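Local coordinates for UPF0147 protein MMP1188 (Methanococcus maripaludis S2, PDB 2QZG) that is of unknown function but belongs to the archaeal UPF0147 family and forms a helical subunit with no strands that pairs with a second copy, at residues I76-R79 with T80-G84. Numbering follows the deposited sequence.
Sequences IHTR and TQIWG
Side chains of Thr78 and Gln81, joined through one water, and of Thr78 and Ile82, in direct contact, make this a local, intrahelical contact in the first turns of helix 76-90, the last helix of the chain. The backbone is regular: Thr80 N, Gln81 N, Ile82 N and Trp83 N each donate to the carbonyl four residues back, Ile82 N to Thr78 O being the shortest of the four at 2.9 Å. Thr78 serves two neighbours with its two branches. Its OG1 gives its proton to the water, 2.6 Å away, and the water donates in turn to Gln81 OE1 at 2.9 Å. Its methyl, set anti to the backbone N, meets Ile82 CD1, CG2 to CD1 being 3.8 Å. With CG anti to its carbonyl carbon (chi1 -72°), the Gln81 chain turns back toward the helix start and runs on extended, bringing NE2 to the His77 ring edge, 4.0 Å from His77 CD2, amide and ring planes 84° apart. Thr78 OG1 sits over one face of that ring, shifted toward its rim, while His77 NE2 is hydrogen-bonded to Asp29 OD2. Thr78, Gln81 and Ile82 all pack on Ile26 of helix 12-27, whereas Thr80 and Trp83 face the second subunit, where Trp83 NE1 is hydrogen-bonded to Thr91 OG1.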
# COMPACT_ATOMS: atom_id res chain seq x y z
N ILE C 76 0.05 -16.53 2.36
CA ILE C 76 -0.10 -15.66 1.18
C ILE C 76 -0.73 -14.31 1.54
O ILE C 76 -0.18 -13.26 1.19
CB ILE C 76 -0.88 -16.38 0.02
CG1 ILE C 76 -0.08 -17.59 -0.46
CG2 ILE C 76 -1.16 -15.39 -1.12
CD1 ILE C 76 -0.70 -18.38 -1.64
N HIS C 77 -1.85 -14.35 2.28
CA HIS C 77 -2.59 -13.14 2.64
C HIS C 77 -1.73 -12.16 3.43
O HIS C 77 -1.74 -10.95 3.18
CB HIS C 77 -3.91 -13.46 3.36
CG HIS C 77 -3.77 -13.85 4.80
ND1 HIS C 77 -3.34 -15.10 5.20
CD2 HIS C 77 -4.05 -13.17 5.95
CE1 HIS C 77 -3.33 -15.16 6.52
NE2 HIS C 77 -3.77 -14.01 7.00
N THR C 78 -0.96 -12.68 4.37
CA THR C 78 -0.04 -11.87 5.13
C THR C 78 1.03 -11.25 4.24
O THR C 78 1.36 -10.08 4.40
CB THR C 78 0.58 -12.68 6.26
OG1 THR C 78 -0.46 -13.41 6.91
CG2 THR C 78 1.25 -11.75 7.28
N ARG C 79 1.58 -12.03 3.31
CA ARG C 79 2.63 -11.53 2.44
C ARG C 79 2.16 -10.27 1.70
O ARG C 79 2.92 -9.30 1.57
CB ARG C 79 3.07 -12.63 1.48
CG ARG C 79 4.32 -12.29 0.69
CD ARG C 79 4.73 -13.44 -0.22
NE ARG C 79 5.10 -14.64 0.52
CZ ARG C 79 6.23 -14.78 1.22
NH1 ARG C 79 7.11 -13.77 1.27
NH2 ARG C 79 6.48 -15.92 1.86
N THR C 80 0.91 -10.29 1.23
CA THR C 80 0.27 -9.16 0.54
C THR C 80 0.07 -7.96 1.45
O THR C 80 0.32 -6.82 1.04
CB THR C 80 -1.09 -9.58 -0.14
OG1 THR C 80 -0.81 -10.41 -1.27
CG2 THR C 80 -1.88 -8.34 -0.65
N GLN C 81 -0.36 -8.23 2.68
CA GLN C 81 -0.54 -7.17 3.66
C GLN C 81 0.79 -6.50 3.94
O GLN C 81 0.86 -5.29 3.98
CB GLN C 81 -1.17 -7.71 4.97
CG GLN C 81 -2.65 -8.05 4.82
CD GLN C 81 -3.21 -8.88 5.98
OE1 GLN C 81 -2.49 -9.26 6.88
NE2 GLN C 81 -4.50 -9.18 5.91
N ILE C 82 1.86 -7.29 4.09
CA ILE C 82 3.18 -6.74 4.37
C ILE C 82 3.75 -5.93 3.20
O ILE C 82 4.34 -4.88 3.42
CB ILE C 82 4.15 -7.81 4.85
CG1 ILE C 82 3.75 -8.25 6.27
CG2 ILE C 82 5.62 -7.33 4.78
CD1 ILE C 82 4.27 -9.57 6.64
N TRP C 83 3.54 -6.40 1.97
CA TRP C 83 3.92 -5.66 0.76
C TRP C 83 3.26 -4.26 0.75
O TRP C 83 3.94 -3.26 0.55
CB TRP C 83 3.61 -6.45 -0.51
CG TRP C 83 3.74 -5.63 -1.79
CD1 TRP C 83 4.83 -4.92 -2.21
CD2 TRP C 83 2.74 -5.43 -2.79
NE1 TRP C 83 4.57 -4.30 -3.42
CE2 TRP C 83 3.29 -4.61 -3.80
CE3 TRP C 83 1.42 -5.89 -2.95
CZ2 TRP C 83 2.58 -4.22 -4.93
CZ3 TRP C 83 0.72 -5.51 -4.10
CH2 TRP C 83 1.30 -4.70 -5.07
N GLY C 84 1.97 -4.19 1.08
CA GLY C 84 1.28 -2.92 1.22
C GLY C 84 1.80 -1.99 2.31
O GLY C 84 1.93 -0.80 2.06
O HOH W 1 -1.70 -11.62 8.40